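Local coordinates for protein Pre-mRNA splicing factor PRP8 (Cyanidioschyzon merolae, PDB 6NQI) that probably serves in pre-mRNA splicing by binding spliceosomal snRNAs and the intron, and is represented here by the RNase H-like (RH) domain of the larger protein, at residues Trp29-Ser34 with Ile154-Phe159; Ala19-Ala24 with Asp127-Ala132; Asp91-Leu96 with Ile105-Gly110. All blocks are in the same frame, centred on the assembly; numbering follows the deposited sequence.

Contact 1: residues Trp29-Ser34 with Ile154-Phe159; sequences WIWETS and IASARF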
loop_
_atom_site.group_PDB
_atom_site.type_symbol
_atom_site.label_atom_id
_atom_site.label_comp_id
_atom_site.label_asym_id
_atom_site.label_seq_id
_atom_site.Cartn_x
_atom_site.Cartn_y
_atom_site.Cartn_z
ATOM N N TRP A 29 -2.428 -3.519 1.174
ATOM C CA TRP A 29 -2.011 -2.139 0.934
ATOM C C TRP A 29 -2.235 -1.719 -0.511
ATOM O O TRP A 29 -1.941 -2.484 -1.432
ATOM C CB TRP A 29 -0.530 -1.969 1.249
ATOM C CG TRP A 29 -0.092 -2.669 2.466
ATOM C CD1 TRP A 29 0.332 -3.958 2.564
ATOM C CD2 TRP A 29 0.030 -2.103 3.767
ATOM N NE1 TRP A 29 0.685 -4.239 3.858
ATOM C CE2 TRP A 29 0.513 -3.110 4.614
ATOM C CE3 TRP A 29 -0.217 -0.832 4.298
ATOM C CZ2 TRP A 29 0.741 -2.895 5.964
ATOM C CZ3 TRP A 29 0.005 -0.621 5.640
ATOM C CH2 TRP A 29 0.483 -1.644 6.457
ATOM N N ILE A 30 -2.675 -0.474 -0.703
ATOM C CA ILE A 30 -2.685 0.162 -2.029
ATOM C C ILE A 30 -2.024 1.535 -1.926
ATOM O O ILE A 30 -2.589 2.457 -1.322
ATOM C CB ILE A 30 -4.100 0.310 -2.606
ATOM C CG1 ILE A 30 -4.770 -1.053 -2.769
ATOM C CG2 ILE A 30 -4.042 1.107 -3.952
ATOM C CD1 ILE A 30 -6.151 -0.932 -3.298
ATOM N N TRP A 31 -0.867 1.689 -2.566
ATOM C CA TRP A 31 -0.137 2.953 -2.633
ATOM C C TRP A 31 -0.480 3.636 -3.952
ATOM O O TRP A 31 -0.309 3.047 -5.024
ATOM C CB TRP A 31 1.370 2.713 -2.497
ATOM C CG TRP A 31 2.249 3.904 -2.802
ATOM C CD1 TRP A 31 1.958 5.220 -2.592
ATOM C CD2 TRP A 31 3.573 3.874 -3.369
ATOM N NE1 TRP A 31 3.011 6.018 -3.010
ATOM C CE2 TRP A 31 4.013 5.212 -3.485
ATOM C CE3 TRP A 31 4.427 2.849 -3.787
ATOM C CZ2 TRP A 31 5.264 5.544 -3.997
ATOM C CZ3 TRP A 31 5.676 3.188 -4.298
ATOM C CH2 TRP A 31 6.076 4.520 -4.395
ATOM N N GLU A 32 -1.010 4.847 -3.870
ATOM C CA GLU A 32 -1.260 5.674 -5.041
ATOM C C GLU A 32 -0.036 6.560 -5.272
ATOM O O GLU A 32 0.165 7.548 -4.553
ATOM C CB GLU A 32 -2.513 6.506 -4.815
ATOM C CG GLU A 32 -2.946 7.249 -6.032
ATOM C CD GLU A 32 -4.347 7.772 -5.907
ATOM O OE1 GLU A 32 -4.545 8.830 -5.268
ATOM O OE2 GLU A 32 -5.260 7.095 -6.413
ATOM N N THR A 33 0.749 6.231 -6.305
ATOM C CA THR A 33 2.090 6.807 -6.464
ATOM C C THR A 33 2.054 8.315 -6.686
ATOM O O THR A 33 2.856 9.047 -6.100
ATOM C CB THR A 33 2.840 6.139 -7.616
ATOM O OG1 THR A 33 2.100 6.315 -8.838
ATOM C CG2 THR A 33 3.074 4.649 -7.344
ATOM N N SER A 34 1.172 8.796 -7.569
ATOM C CA SER A 34 1.197 10.209 -7.934
ATOM C C SER A 34 0.879 11.111 -6.749
ATOM O O SER A 34 1.412 12.226 -6.646
ATOM C CB SER A 34 0.206 10.483 -9.061
ATOM O OG SER A 34 -1.126 10.398 -8.598
ATOM N N ILE A 154 10.714 13.310 -5.884
ATOM C CA ILE A 154 11.470 13.233 -4.634
ATOM C C ILE A 154 10.630 12.612 -3.526
ATOM O O ILE A 154 11.127 11.800 -2.741
ATOM C CB ILE A 154 12.004 14.616 -4.224
ATOM C CG1 ILE A 154 13.145 15.035 -5.143
ATOM C CG2 ILE A 154 12.546 14.562 -2.810
ATOM C CD1 ILE A 154 14.307 14.067 -5.107
ATOM N N ALA A 155 9.358 13.010 -3.420
ATOM C CA ALA A 155 8.470 12.426 -2.418
ATOM C C ALA A 155 8.283 10.936 -2.662
ATOM O O ALA A 155 8.342 10.121 -1.727
ATOM C CB ALA A 155 7.118 13.133 -2.453
ATOM N N SER A 156 8.083 10.565 -3.922
ATOM C CA SER A 156 7.962 9.162 -4.289
ATOM C C SER A 156 9.205 8.386 -3.879
ATOM O O SER A 156 9.118 7.330 -3.240
ATOM C CB SER A 156 7.738 9.076 -5.806
ATOM O OG SER A 156 7.883 7.763 -6.304
ATOM N N ALA A 157 10.383 8.906 -4.248
ATOM C CA ALA A 157 11.640 8.237 -3.937
ATOM C C ALA A 157 11.861 8.138 -2.431
ATOM O O ALA A 157 12.408 7.146 -1.939
ATOM C CB ALA A 157 12.795 8.972 -4.618
ATOM N N ARG A 158 11.459 9.169 -1.687
ATOM C CA ARG A 158 11.611 9.165 -0.239
ATOM C C ARG A 158 10.772 8.064 0.379
ATOM O O ARG A 158 11.239 7.304 1.238
ATOM C CB ARG A 158 11.190 10.516 0.322
ATOM C CG ARG A 158 11.495 10.674 1.775
ATOM C CD ARG A 158 11.104 12.059 2.238
ATOM N NE ARG A 158 11.901 13.114 1.627
ATOM C CZ ARG A 158 11.687 14.406 1.837
ATOM N NH1 ARG A 158 10.705 14.792 2.636
ATOM N NH2 ARG A 158 12.454 15.310 1.247
ATOM N N PHE A 159 9.512 7.986 -0.044
ATOM C CA PHE A 159 8.630 6.914 0.393
ATOM C C PHE A 159 9.252 5.557 0.089
ATOM O O PHE A 159 9.267 4.669 0.945
ATOM C CB PHE A 159 7.282 7.095 -0.301
ATOM C CG PHE A 159 6.216 6.162 0.139
ATOM C CD1 PHE A 159 5.392 6.498 1.204
ATOM C CD2 PHE A 159 5.985 4.980 -0.536
ATOM C CE1 PHE A 159 4.383 5.663 1.603
ATOM C CE2 PHE A 159 4.968 4.133 -0.134
ATOM C CZ PHE A 159 4.172 4.480 0.935
#

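Contact 2: residues Ala19-Ala24 with Asp127-Ala132; sequences AYRPHA and DRTQTA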
loop_
_atom_site.group_PDB
_atom_site.type_symbol
_atom_site.label_atom_id
_atom_site.label_comp_id
_atom_site.label_asym_id
_atom_site.label_seq_id
_atom_site.Cartn_x
_atom_site.Cartn_y
_atom_site.Cartn_z
ATOM N N ALA A 19 -1.928 -10.449 3.812
ATOM C CA ALA A 19 -3.361 -10.590 3.998
ATOM C C ALA A 19 -3.662 -11.659 5.047
ATOM O O ALA A 19 -4.644 -11.537 5.789
ATOM C CB ALA A 19 -4.032 -10.908 2.662
ATOM N N TYR A 20 -2.844 -12.700 5.111
ATOM C CA TYR A 20 -2.868 -13.667 6.194
ATOM C C TYR A 20 -1.634 -13.483 7.062
ATOM O O TYR A 20 -0.510 -13.647 6.583
ATOM C CB TYR A 20 -2.941 -15.107 5.686
ATOM C CG TYR A 20 -2.749 -16.109 6.798
ATOM C CD1 TYR A 20 -3.772 -16.383 7.707
ATOM C CD2 TYR A 20 -1.550 -16.783 6.939
ATOM C CE1 TYR A 20 -3.596 -17.296 8.734
ATOM C CE2 TYR A 20 -1.368 -17.696 7.951
ATOM C CZ TYR A 20 -2.389 -17.954 8.850
ATOM O OH TYR A 20 -2.173 -18.871 9.864
ATOM N N ARG A 21 -1.842 -13.180 8.340
ATOM C CA ARG A 21 -0.748 -13.216 9.300
ATOM C C ARG A 21 -1.125 -14.198 10.400
ATOM O O ARG A 21 -2.254 -14.140 10.909
ATOM C CB ARG A 21 -0.448 -11.827 9.900
ATOM C CG ARG A 21 0.246 -10.859 8.915
ATOM C CD ARG A 21 0.862 -9.646 9.619
ATOM N NE ARG A 21 -0.113 -8.931 10.425
ATOM C CZ ARG A 21 0.207 -8.156 11.448
ATOM N NH1 ARG A 21 1.485 -8.008 11.778
ATOM N NH2 ARG A 21 -0.746 -7.549 12.146
ATOM N N PRO A 22 -0.253 -15.163 10.735
ATOM C CA PRO A 22 -0.627 -16.194 11.717
ATOM C C PRO A 22 -1.250 -15.601 12.971
ATOM O O PRO A 22 -0.629 -14.776 13.645
ATOM C CB PRO A 22 0.708 -16.890 12.017
ATOM C CG PRO A 22 1.506 -16.708 10.767
ATOM C CD PRO A 22 1.136 -15.323 10.267
ATOM N N HIS A 23 -2.495 -15.996 13.259
ATOM C CA HIS A 23 -3.212 -15.584 14.471
ATOM C C HIS A 23 -3.264 -14.066 14.650
ATOM O O HIS A 23 -3.132 -13.545 15.759
ATOM C CB HIS A 23 -2.623 -16.227 15.720
ATOM C CG HIS A 23 -2.633 -17.730 15.730
ATOM N ND1 HIS A 23 -1.511 -18.490 15.473
ATOM C CD2 HIS A 23 -3.615 -18.606 16.056
ATOM C CE1 HIS A 23 -1.813 -19.771 15.597
ATOM N NE2 HIS A 23 -3.082 -19.869 15.953
ATOM N N ALA A 24 -3.442 -13.340 13.552
ATOM C CA ALA A 24 -3.612 -11.896 13.648
ATOM C C ALA A 24 -4.318 -11.405 12.398
ATOM O O ALA A 24 -4.278 -12.058 11.351
ATOM C CB ALA A 24 -2.278 -11.166 13.827
ATOM N N ASP A 127 -1.064 -0.979 15.407
ATOM C CA ASP A 127 -1.988 -0.828 16.521
ATOM C C ASP A 127 -3.427 -0.665 16.053
ATOM O O ASP A 127 -4.347 -1.228 16.670
ATOM C CB ASP A 127 -1.564 0.358 17.378
ATOM C CG ASP A 127 -0.329 0.059 18.204
ATOM O OD1 ASP A 127 0.045 -1.137 18.275
ATOM O OD2 ASP A 127 0.267 1.002 18.787
ATOM N N ARG A 128 -3.664 0.105 14.986
ATOM C CA ARG A 128 -5.027 0.162 14.472
ATOM C C ARG A 128 -5.442 -1.186 13.902
ATOM O O ARG A 128 -6.624 -1.545 13.954
ATOM C CB ARG A 128 -5.169 1.259 13.425
ATOM C CG ARG A 128 -6.586 1.459 12.918
ATOM C CD ARG A 128 -6.583 2.491 11.803
ATOM N NE ARG A 128 -7.905 2.975 11.403
ATOM C CZ ARG A 128 -8.292 4.248 11.466
ATOM N NH1 ARG A 128 -7.459 5.178 11.928
ATOM N NH2 ARG A 128 -9.512 4.594 11.062
ATOM N N THR A 129 -4.477 -1.975 13.428
ATOM C CA THR A 129 -4.791 -3.230 12.760
ATOM C C THR A 129 -5.213 -4.305 13.739
ATOM O O THR A 129 -6.259 -4.938 13.555
ATOM C CB THR A 129 -3.592 -3.722 11.956
ATOM O OG1 THR A 129 -3.311 -2.816 10.891
ATOM C CG2 THR A 129 -3.845 -5.124 11.417
ATOM N N GLN A 130 -4.409 -4.550 14.778
ATOM C CA GLN A 130 -4.745 -5.652 15.681
ATOM C C GLN A 130 -6.050 -5.413 16.429
ATOM O O GLN A 130 -6.838 -6.345 16.618
ATOM C CB GLN A 130 -3.613 -5.918 16.654
ATOM C CG GLN A 130 -2.461 -6.596 15.974
ATOM C CD GLN A 130 -1.338 -6.894 16.924
ATOM O OE1 GLN A 130 -1.558 -7.431 18.022
ATOM N NE2 GLN A 130 -0.115 -6.557 16.513
ATOM N N THR A 131 -6.312 -4.179 16.831
ATOM C CA THR A 131 -7.515 -3.862 17.588
ATOM C C THR A 131 -8.769 -3.786 16.725
ATOM O O THR A 131 -9.853 -3.547 17.261
ATOM C CB THR A 131 -7.320 -2.523 18.315
ATOM O OG1 THR A 131 -6.763 -1.560 17.392
ATOM C CG2 THR A 131 -6.414 -2.674 19.552
ATOM N N ALA A 132 -8.652 -3.976 15.411
ATOM C CA ALA A 132 -9.813 -3.897 14.531
ATOM C C ALA A 132 -10.807 -5.024 14.825
ATOM O O ALA A 132 -10.428 -6.155 15.134
ATOM C CB ALA A 132 -9.375 -3.938 13.068
#

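Contact 3: residues Asp91-Leu96 with Ile105-Gly110; sequences DPLKTL and IPVRAG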
loop_
_atom_site.group_PDB
_atom_site.type_symbol
_atom_site.label_atom_id
_atom_site.label_comp_id
_atom_site.label_asym_id
_atom_site.label_seq_id
_atom_site.Cartn_x
_atom_site.Cartn_y
_atom_site.Cartn_z
ATOM N N ASP A 91 -4.638 -12.866 -12.891
ATOM C CA ASP A 91 -5.802 -13.476 -13.529
ATOM C C ASP A 91 -7.104 -13.171 -12.801
ATOM O O ASP A 91 -8.069 -12.758 -13.466
ATOM C CB ASP A 91 -5.619 -14.990 -13.643
ATOM C CG ASP A 91 -4.855 -15.404 -14.883
ATOM O OD1 ASP A 91 -4.635 -14.540 -15.775
ATOM O OD2 ASP A 91 -4.590 -16.632 -15.001
ATOM N N PRO A 92 -7.223 -13.375 -11.473
ATOM C CA PRO A 92 -8.498 -13.055 -10.797
ATOM C C PRO A 92 -8.945 -11.619 -10.983
ATOM O O PRO A 92 -10.116 -11.370 -11.304
ATOM C CB PRO A 92 -8.198 -13.385 -9.331
ATOM C CG PRO A 92 -7.186 -14.484 -9.402
ATOM C CD PRO A 92 -6.311 -14.111 -10.573
ATOM N N LEU A 93 -8.036 -10.662 -10.794
ATOM C CA LEU A 93 -8.377 -9.262 -11.023
ATOM C C LEU A 93 -8.946 -9.041 -12.423
ATOM O O LEU A 93 -10.041 -8.487 -12.585
ATOM C CB LEU A 93 -7.153 -8.392 -10.808
ATOM C CG LEU A 93 -7.448 -6.911 -10.945
ATOM C CD1 LEU A 93 -8.585 -6.523 -10.025
ATOM C CD2 LEU A 93 -6.198 -6.141 -10.613
ATOM N N LYS A 94 -8.218 -9.465 -13.453
ATOM C CA LYS A 94 -8.757 -9.327 -14.801
ATOM C C LYS A 94 -10.167 -9.910 -14.890
ATOM O O LYS A 94 -11.071 -9.264 -15.439
ATOM C CB LYS A 94 -7.796 -9.949 -15.814
ATOM C CG LYS A 94 -6.527 -9.108 -15.969
ATOM C CD LYS A 94 -5.451 -9.858 -16.731
ATOM C CE LYS A 94 -4.250 -8.978 -16.996
ATOM N NZ LYS A 94 -4.408 -8.133 -18.235
ATOM N N THR A 95 -10.401 -11.092 -14.289
ATOM C CA THR A 95 -11.730 -11.702 -14.387
ATOM C C THR A 95 -12.794 -10.807 -13.766
ATOM O O THR A 95 -13.880 -10.643 -14.329
ATOM C CB THR A 95 -11.783 -13.061 -13.690
ATOM O OG1 THR A 95 -10.817 -13.944 -14.264
ATOM C CG2 THR A 95 -13.169 -13.674 -13.874
ATOM N N LEU A 96 -12.498 -10.202 -12.616
ATOM C CA LEU A 96 -13.508 -9.371 -11.979
ATOM C C LEU A 96 -13.690 -8.033 -12.685
ATOM O O LEU A 96 -14.693 -7.354 -12.436
ATOM C CB LEU A 96 -13.164 -9.140 -10.509
ATOM C CG LEU A 96 -13.025 -10.390 -9.632
ATOM C CD1 LEU A 96 -12.930 -10.074 -8.152
ATOM C CD2 LEU A 96 -14.150 -11.359 -9.901
ATOM N N ILE A 105 -7.849 -0.879 -18.245
ATOM C CA ILE A 105 -6.877 -0.293 -17.340
ATOM C C ILE A 105 -5.734 -1.301 -17.220
ATOM O O ILE A 105 -5.955 -2.389 -16.651
ATOM C CB ILE A 105 -7.454 0.007 -15.952
ATOM C CG1 ILE A 105 -8.515 1.093 -15.996
ATOM C CG2 ILE A 105 -6.340 0.408 -14.989
ATOM C CD1 ILE A 105 -9.047 1.422 -14.613
ATOM N N PRO A 106 -4.546 -0.996 -17.712
ATOM C CA PRO A 106 -3.478 -1.997 -17.729
ATOM C C PRO A 106 -3.192 -2.507 -16.328
ATOM O O PRO A 106 -3.160 -1.746 -15.363
ATOM C CB PRO A 106 -2.287 -1.232 -18.314
ATOM C CG PRO A 106 -2.904 -0.112 -19.059
ATOM C CD PRO A 106 -4.109 0.283 -18.295
ATOM N N VAL A 107 -3.079 -3.822 -16.222
ATOM C CA VAL A 107 -2.776 -4.509 -14.982
ATOM C C VAL A 107 -1.455 -5.228 -15.194
ATOM O O VAL A 107 -1.337 -6.049 -16.110
ATOM C CB VAL A 107 -3.915 -5.477 -14.625
ATOM C CG1 VAL A 107 -3.536 -6.358 -13.454
ATOM C CG2 VAL A 107 -5.159 -4.677 -14.327
ATOM N N ARG A 108 -0.506 -4.994 -14.300
ATOM C CA ARG A 108 0.872 -5.428 -14.467
ATOM C C ARG A 108 1.352 -6.042 -13.162
ATOM O O ARG A 108 0.813 -5.763 -12.094
ATOM C CB ARG A 108 1.752 -4.217 -14.879
ATOM C CG ARG A 108 3.218 -4.488 -15.198
ATOM C CD ARG A 108 4.063 -3.197 -15.605
ATOM N NE ARG A 108 4.315 -2.147 -14.593
ATOM C CZ ARG A 108 5.367 -2.091 -13.758
ATOM N NH1 ARG A 108 6.326 -3.014 -13.792
ATOM N NH2 ARG A 108 5.483 -1.083 -12.893
ATOM N N ALA A 109 2.344 -6.913 -13.269
ATOM C CA ALA A 109 2.992 -7.528 -12.128
ATOM C C ALA A 109 4.276 -6.762 -11.826
ATOM O O ALA A 109 4.497 -5.651 -12.318
ATOM C CB ALA A 109 3.272 -9.007 -12.396
ATOM N N GLY A 110 5.120 -7.352 -10.989
ATOM C CA GLY A 110 6.433 -6.809 -10.727
ATOM C C GLY A 110 6.529 -5.793 -9.618
ATOM O O GLY A 110 7.569 -5.127 -9.511
#

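Contact 1: residues Trp29-Ser34 with Ile154-Phe159
Trp31 and Phe159 are the aromatic pair that carries this contact, an example of how a strand and a helix far apart in sequence are joined by one large side chain from each. Both residues point their CB toward the opposing segment. Phe159 sets its CD2 and CE2 atoms over one face of the indole; Phe159 CE2 stands 3.5 Å from Trp31 CD2, and Phe159 CD2 is 3.6 Å from Trp31 CZ2. The centres of the phenyl ring and the indole five-membered ring lie 4.2 Å apart with the planes inclined by 32°, an oblique pairing in which the two side chains run past each other in opposite directions. With CG of Trp31 turned away from its own N (chi1 169°), the indole extends from the strand toward the helix.

Other apolar packing comes from within the strand segment: the methyl CG2 of Thr33 lies over the opposite indole face, 3.9 Å above its plane, and the ring is sandwiched. Cutting Trp31 back to an alanine would probably leave the Phe159 ring without its main partner across the contact and open a gap between strand and helix.

No hydrogen bond crosses the contact; Ser156 OG makes a van der Waals approach near the indole plane, 4.1 Å from Trp31 CZ2, at the edge of the six-membered ring.

Bonds outside the contact place its two sides in the fold. Trp31 is bonded through its backbone to Ile13 of the adjacent strand, and Phe159 N to Ala155 O within the helix. Arg158 makes salt bridges to Glu208 and Glu201, tying helix 152-168 to helix 201-210. The whole is helix-on-sheet packing in an RNase H-like fold: Trp31 faces helix 152-168, whereas the preceding Ile30 faces helix 54-71 across the sheet.

Contact 2: residues Ala19-Ala24 with Asp127-Ala132
Arg21 reaches across to Thr129 and Gln130, and its course shows how a long side chain can bridge a turn and a helix end with its last atom. CB leaves the backbone toward the helix segment. CG then lies beside the residue's own N (chi1 -73°), and a bend at chi3 (-55°) redirects the chain before the guanidinium. The first touch across the contact comes at NH2, which lies 4.0 Å from the methyl CG2 of Thr129 and 4.3 Å from CG of Gln130. Both partners are aliphatic carbons, which approach the guanidinium obliquely, in van der Waals contact. NH2 also gives a hydrogen bond to the carbonyl O of Asn25.

The hydroxyl of Thr129 is used within the helix, bonded to Ile125 O, while its methyl is the part offered to Arg21. Asn25 also joins the two sides, as its ND2 bonds to Thr129 O. A type II turn from Arg21 to Ala24, closed by Ala24 N to Arg21 O at 3.0 Å, links strand 11-21 to strand 24-32. The end of helix 123-130 packs beside this hairpin turn, with Thr129 also touching Val27 and, on strand 37-43, Ile42.

Contact 3: residues Asp91-Leu96 with Ile105-Gly110
A beta-alpha-beta unit, strand 81-84, helix 90-97 and strand 107-108, packs its helix on the returning strand here, Leu93 meeting Val107. It illustrates how a crossover helix rests on the strand that follows it. Both residues send CB toward the other segment, and the two side chains cross obliquely. The contact is made by a single leucine methyl: CD2 of Leu93 lies 3.9 Å from CG1 of Val107 and 4.1 Å from CG2, resting against both branches of the valine. With CG opposite the backbone N (chi1 -176°), Leu93 extends off the helix toward the sheet, where it also touches Ile82. Val107 in turn packs against Leu84, so the first strand of the unit shares the same apolar layer.

Lys94 flanks this pair at the exposed margin. Its CB points past the strand, but the aliphatic chain reaches forward and CE comes within 4.2 Å of Val107 CB. The contact is thus carried by the methylene portion of the lysine. The helix segment is held by regular backbone bonds, to which Thr95 OG1 adds one to Asp91 O from 42° above the carbonyl plane; that oxygen also accepts from Thr95 N.

Away from Val107, Pro92 and Leu96 press on helix 54-71, touching Trp60 among others. Strand 107-108 is an outermost strand of the sheet, bonded through Arg108 to Ile82 and Leu84. Two neighbouring parallel strands linked through a packed helix make the classical beta-alpha-beta crossover, here in the parallel half of the RNase H-like sheet.

How the contacts relate
The three contacts dress one mixed sheet at separate places. Contact 1 is the most central, about 9 Å from the chain centre, whereas contacts 2 and 3 each lie about 16 Å away. Contacts 1 and 2 share the hairpin of strands 11-21 and 24-32, with centres about 24 Å apart and nearest atoms about 6 Å; in sequence they interleave, each having one segment between those of the other. Both use the sheet face opposite helix 54-71, and contact 3 lies on the side of that helix, about 20 Å from contact 1 and 26 Å from contact 2, centre to centre. A bound beta-mercaptoethanol, probably from crystallisation, sits about 6 Å from the Leu93 side chain.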